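Local structure of EreC (Klebsiella pneumoniae, 6XCQ) at residues V63-G68 with R339-T344; N309-P314 with E419-I424. The protein probably hydrolyses the ester bond of the lactone ring of erythromycin and related macrolide antibiotics, so conferring resistance to them. The protein carries 1 engineered substitution. All coordinates share one frame; numbering follows the deposited sequence.

Both contacts meet at one central mixed sheet, their centres about 8 Å apart on the same side of the chain's centre. Contact 1 pairs strand 62-65 with strand 338-345; contact 2 sets the turn after helix 307-310 against the short segment joining helix 417-420 to strand 423-427, which is the other neighbour of strand 338-345. Along the chain the segments alternate, 63-68, 309-314, 339-344 and 419-424, so the two long-range connections cross. Ala340 O, 2.9 Å from Asp422 N, and Ala342 N, 3.2 Å from Ala423 O, join them through probable backbone hydrogen bonds. Strand 338-345 thus ties an early strand to the C-terminal part of the esterase fold.

Contact 1 (V63-G68 with R339-T344); sequences VGLGEG and RAIAFT
The phenyl ring of Phe343 lies over the backbone of Gly66, whose carbonyl O sits 3.3 Å above one ring face, displaced from the ring centre; Phe343 CG and CD2 are each 3.4 Å from Gly66 O. Leu65 CB approaches the same ring obliquely, 4.1 Å from Phe343 CZ, and Glu67 CA is also oblique to it. CG of Phe343 stands beside the backbone N and anti to the carbonyl carbon (chi1 -74°), which lays the ring across the neighbouring chain. Phe75, Ala78, Arg79 and Leu82 of helix 73-90 pack on this side chain as well. Ahead of the ring the two backbones run as adjacent parallel strands of the mixed sheet, in register from Val63-Arg339 to Leu65-Ile341, with 12° between their axes. Gly64 straddles the pairing: its N donates to Arg339 O at 2.8 Å and its O accepts from Ile341 N. A third bond, from Gly66 N to Ile341 O, runs nearly along the C=O axis and carries the pairing one residue past the end of strand 62-65. Val63, Leu65 and Ile341 share one sheet face. There Ile341 CD1 touches both of the others, 4.0 Å from Val63 CG1 and 4.1 Å from Leu65 CD2; Leu65 and Ile341 run abreast in the same direction. Arg339 leaves this row after CB, bent at chi2 (-73°), and its NE bonds to Leu56 O. Glu67 turns away from strand 338-345, and Glu67 OE2 is hydrogen-bonded to His70 ND1.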
loop_
_atom_site.group_PDB
_atom_site.type_symbol
_atom_site.label_atom_id
_atom_site.label_comp_id
_atom_site.label_asym_id
_atom_site.label_seq_id
_atom_site.Cartn_x
_atom_site.Cartn_y
_atom_site.Cartn_z
ATOM N N VAL A 63 3.804 6.871 -9.739
ATOM C CA VAL A 63 4.737 7.481 -8.799
ATOM C C VAL A 63 4.358 7.034 -7.394
ATOM O O VAL A 63 3.226 7.259 -6.944
ATOM C CB VAL A 63 4.759 9.015 -8.899
ATOM C CG1 VAL A 63 5.644 9.594 -7.787
ATOM C CG2 VAL A 63 5.306 9.451 -10.257
ATOM N N GLY A 64 5.300 6.399 -6.699
ATOM C CA GLY A 64 5.073 5.997 -5.324
ATOM C C GLY A 64 5.591 7.055 -4.369
ATOM O O GLY A 64 6.716 7.538 -4.519
ATOM N N LEU A 65 4.751 7.428 -3.393
ATOM C CA LEU A 65 5.124 8.299 -2.277
ATOM C C LEU A 65 5.195 7.423 -1.030
ATOM O O LEU A 65 4.171 6.900 -0.573
ATOM C CB LEU A 65 4.120 9.440 -2.089
ATOM C CG LEU A 65 3.822 10.362 -3.286
ATOM C CD1 LEU A 65 2.704 11.331 -2.931
ATOM C CD2 LEU A 65 5.061 11.143 -3.708
ATOM N N GLY A 66 6.401 7.235 -0.508
ATOM C CA GLY A 66 6.637 6.284 0.557
ATOM C C GLY A 66 6.331 6.826 1.938
ATOM O O GLY A 66 5.698 7.866 2.133
ATOM N N GLU A 67 6.754 6.047 2.923
ATOM C CA GLU A 67 6.849 6.501 4.298
ATOM C C GLU A 67 7.820 5.546 4.956
ATOM O O GLU A 67 7.735 4.333 4.734
ATOM C CB GLU A 67 5.486 6.520 5.014
ATOM C CG GLU A 67 4.683 5.239 4.887
ATOM C CD GLU A 67 3.335 5.304 5.618
ATOM O OE1 GLU A 67 2.906 6.406 6.016
ATOM O OE2 GLU A 67 2.717 4.240 5.811
ATOM N N GLY A 68 8.784 6.094 5.700
ATOM C CA GLY A 68 9.762 5.237 6.343
ATOM C C GLY A 68 9.206 4.479 7.523
ATOM O O GLY A 68 9.819 3.501 7.972
ATOM N N ARG A 339 8.145 5.421 -10.889
ATOM C CA ARG A 339 9.094 6.157 -10.056
ATOM C C ARG A 339 8.740 5.945 -8.591
ATOM O O ARG A 339 7.558 5.847 -8.248
ATOM C CB ARG A 339 9.084 7.665 -10.370
ATOM C CG ARG A 339 9.191 8.021 -11.856
ATOM C CD ARG A 339 10.586 7.809 -12.449
ATOM N NE ARG A 339 10.584 8.293 -13.833
ATOM C CZ ARG A 339 10.412 7.528 -14.914
ATOM N NH1 ARG A 339 10.269 6.210 -14.799
ATOM N NH2 ARG A 339 10.384 8.084 -16.120
ATOM N N ALA A 340 9.762 5.884 -7.727
ATOM C CA ALA A 340 9.582 5.623 -6.298
ATOM C C ALA A 340 10.271 6.711 -5.482
ATOM O O ALA A 340 11.485 6.904 -5.601
ATOM C CB ALA A 340 10.150 4.252 -5.914
ATOM N N ILE A 341 9.515 7.388 -4.629
ATOM C CA ILE A 341 10.065 8.416 -3.754
ATOM C C ILE A 341 9.975 7.900 -2.317
ATOM O O ILE A 341 8.876 7.732 -1.774
ATOM C CB ILE A 341 9.342 9.757 -3.921
ATOM C CG1 ILE A 341 9.236 10.114 -5.415
ATOM C CG2 ILE A 341 10.077 10.842 -3.124
ATOM C CD1 ILE A 341 8.581 11.445 -5.705
ATOM N N ALA A 342 11.124 7.582 -1.727
ATOM C CA ALA A 342 11.177 7.195 -0.321
ATOM C C ALA A 342 11.053 8.418 0.583
ATOM O O ALA A 342 11.494 9.512 0.229
ATOM C CB ALA A 342 12.479 6.471 -0.006
ATOM N N PHE A 343 10.430 8.227 1.749
ATOM C CA PHE A 343 10.332 9.252 2.791
ATOM C C PHE A 343 11.105 8.765 4.003
ATOM O O PHE A 343 10.864 7.648 4.472
ATOM C CB PHE A 343 8.884 9.506 3.241
ATOM C CG PHE A 343 8.035 10.263 2.278
ATOM C CD1 PHE A 343 8.278 10.237 0.909
ATOM C CD2 PHE A 343 6.926 10.953 2.742
ATOM C CE1 PHE A 343 7.442 10.920 0.015
ATOM C CE2 PHE A 343 6.094 11.638 1.859
ATOM C CZ PHE A 343 6.359 11.620 0.497
ATOM N N THR A 344 11.991 9.598 4.545
ATOM C CA THR A 344 12.654 9.242 5.791
ATOM C C THR A 344 12.691 10.478 6.698
ATOM O O THR A 344 12.041 11.487 6.422
ATOM C CB THR A 344 14.035 8.631 5.523
ATOM O OG1 THR A 344 14.540 8.082 6.750
ATOM C CG2 THR A 344 15.006 9.670 4.961
#

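Contact 2 (N309-P314 with E419-I424). Engineered in segment 309-314: Asn309 (natural residue His).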
loop_
_atom_site.group_PDB
_atom_site.type_symbol
_atom_site.label_atom_id
_atom_site.label_comp_id
_atom_site.label_asym_id
_atom_site.label_seq_id
_atom_site.Cartn_x
_atom_site.Cartn_y
_atom_site.Cartn_z
ATOM N N ASN A 309 7.720 -1.274 0.330
ATOM C CA ASN A 309 6.955 -1.804 -0.798
ATOM C C ASN A 309 7.326 -1.108 -2.104
ATOM O O ASN A 309 7.348 -1.748 -3.160
ATOM C CB ASN A 309 5.439 -1.656 -0.586
ATOM C CG ASN A 309 4.940 -2.321 0.682
ATOM O OD1 ASN A 309 4.462 -1.648 1.592
ATOM N ND2 ASN A 309 5.005 -3.646 0.729
ATOM N N LEU A 310 7.605 0.193 -2.052
ATOM C CA LEU A 310 7.915 0.954 -3.254
ATOM C C LEU A 310 9.324 0.696 -3.766
ATOM O O LEU A 310 9.592 0.951 -4.947
ATOM C CB LEU A 310 7.760 2.452 -2.983
ATOM C CG LEU A 310 6.393 2.994 -2.554
ATOM C CD1 LEU A 310 6.531 4.484 -2.330
ATOM C CD2 LEU A 310 5.351 2.735 -3.612
ATOM N N GLN A 311 10.222 0.238 -2.893
ATOM C CA GLN A 311 11.627 0.017 -3.234
ATOM C C GLN A 311 11.747 -0.841 -4.487
ATOM O O GLN A 311 10.945 -1.747 -4.705
ATOM C CB GLN A 311 12.317 -0.675 -2.052
ATOM C CG GLN A 311 13.827 -0.786 -2.149
ATOM C CD GLN A 311 14.456 -1.200 -0.836
ATOM O OE1 GLN A 311 14.151 -0.644 0.229
ATOM N NE2 GLN A 311 15.336 -2.185 -0.899
ATOM N N LYS A 312 12.731 -0.541 -5.339
ATOM C CA LYS A 312 12.836 -1.257 -6.611
ATOM C C LYS A 312 13.883 -2.365 -6.593
ATOM O O LYS A 312 14.063 -3.043 -7.604
ATOM C CB LYS A 312 13.122 -0.269 -7.753
ATOM C CG LYS A 312 12.067 0.841 -7.859
ATOM C CD LYS A 312 12.246 1.745 -9.085
ATOM C CE LYS A 312 13.459 2.644 -8.979
ATOM N NZ LYS A 312 13.446 3.692 -10.060
ATOM N N THR A 313 14.558 -2.574 -5.472
ATOM C CA THR A 313 15.570 -3.614 -5.304
ATOM C C THR A 313 15.155 -4.508 -4.141
ATOM O O THR A 313 14.277 -4.111 -3.354
ATOM C CB THR A 313 16.932 -2.977 -5.030
ATOM O OG1 THR A 313 16.839 -2.221 -3.814
ATOM C CG2 THR A 313 17.369 -2.081 -6.204
ATOM N N PRO A 314 15.756 -5.693 -3.976
ATOM C CA PRO A 314 15.323 -6.586 -2.896
ATOM C C PRO A 314 15.474 -5.962 -1.514
ATOM O O PRO A 314 16.451 -5.261 -1.216
ATOM C CB PRO A 314 16.238 -7.805 -3.062
ATOM C CG PRO A 314 16.540 -7.826 -4.515
ATOM C CD PRO A 314 16.688 -6.383 -4.895
ATOM N N GLU A 419 19.597 2.660 -7.366
ATOM C CA GLU A 419 18.723 1.717 -8.047
ATOM C C GLU A 419 17.410 1.526 -7.305
ATOM O O GLU A 419 16.395 1.186 -7.925
ATOM C CB GLU A 419 19.433 0.375 -8.168
ATOM C CG GLU A 419 20.736 0.472 -8.926
ATOM C CD GLU A 419 21.161 -0.862 -9.461
ATOM O OE1 GLU A 419 21.473 -0.949 -10.667
ATOM O OE2 GLU A 419 21.181 -1.825 -8.659
ATOM N N ALA A 420 17.417 1.728 -5.985
ATOM C CA ALA A 420 16.266 1.395 -5.155
ATOM C C ALA A 420 15.176 2.456 -5.235
ATOM O O ALA A 420 13.986 2.120 -5.255
ATOM C CB ALA A 420 16.716 1.201 -3.706
ATOM N N PHE A 421 15.556 3.735 -5.265
ATOM C CA PHE A 421 14.596 4.831 -5.303
ATOM C C PHE A 421 15.052 5.865 -6.318
ATOM O O PHE A 421 16.238 5.969 -6.626
ATOM C CB PHE A 421 14.441 5.480 -3.916
ATOM C CG PHE A 421 13.932 4.529 -2.882
ATOM C CD1 PHE A 421 12.566 4.251 -2.793
ATOM C CD2 PHE A 421 14.807 3.868 -2.041
ATOM C CE1 PHE A 421 12.091 3.356 -1.844
ATOM C CE2 PHE A 421 14.330 2.969 -1.101
ATOM C CZ PHE A 421 12.962 2.715 -1.015
ATOM N N ASP A 422 14.093 6.649 -6.817
ATOM C CA ASP A 422 14.414 7.751 -7.717
ATOM C C ASP A 422 14.692 9.049 -6.972
ATOM O O ASP A 422 15.511 9.845 -7.440
ATOM C CB ASP A 422 13.279 7.977 -8.718
ATOM C CG ASP A 422 13.100 6.799 -9.674
ATOM O OD1 ASP A 422 13.832 6.723 -10.684
ATOM O OD2 ASP A 422 12.246 5.930 -9.391
ATOM N N ALA A 423 14.043 9.275 -5.827
ATOM C CA ALA A 423 14.277 10.466 -5.017
ATOM C C ALA A 423 14.026 10.116 -3.557
ATOM O O ALA A 423 13.455 9.070 -3.247
ATOM C CB ALA A 423 13.391 11.640 -5.445
ATOM N N ILE A 424 14.473 11.004 -2.660
ATOM C CA ILE A 424 14.279 10.851 -1.219
ATOM C C ILE A 424 13.719 12.143 -0.649
ATOM O O ILE A 424 14.215 13.237 -0.949
ATOM C CB ILE A 424 15.572 10.493 -0.463
ATOM C CG1 ILE A 424 16.423 9.451 -1.207
ATOM C CG2 ILE A 424 15.216 9.996 0.931
ATOM C CD1 ILE A 424 15.895 8.017 -1.116
HETATM O O HOH W 1 16.110 4.712 -9.449
#
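Lys312 reaches past the carbonyls of Glu419 and Ala420 to Asp422, where its NZ forms a salt bridge with OD2 at 2.6 Å. The chain leaves with CG beside the backbone N, is extended at chi2 and bends at chi3 (-71°), a course that brings Lys312 CE 3.4 Å from Glu419 O. The ammonium meets OD2 from above the carboxylate plane, 37° out of it, and the two side chains meet roughly perpendicular. Ala340 N also bonds to OD2, so one carboxylate oxygen serves both the lysine and strand 338-345, an environment that would probably keep Asp422 ionised. A water accepts from Lys312 NZ at 2.9 Å and makes a weak bond to Phe421 O. Lys312 N also donates to Ala420 O at 2.9 Å. Here the turn leaving helix 307-310 meets the helix-to-strand junction that leads from helix 417-420 into strand 423-427 of the central sheet. Gln311 holds CG anti to its own N and extends obliquely across Phe421: its CB is 3.6 Å from Phe421 CZ, with amide and ring planes 71° apart. The phenyl ring of Phe421 also packs against Ala340 and Ala342 of strand 338-345. Gln311 NE2 donates to Thr313 OG1, which is tilted out of the amide plane, and bonds more weakly to Thr313 O. Gln311 CG lies 3.8 Å from Ala420 CB, so the alanine methyl touches both Gln311 and Thr313. Thr313 OG1 is 3.4 Å from Ala420 CB and bonds to Thr415 OG1. Thr313 CG2 packs on Glu419 CB at 3.8 Å.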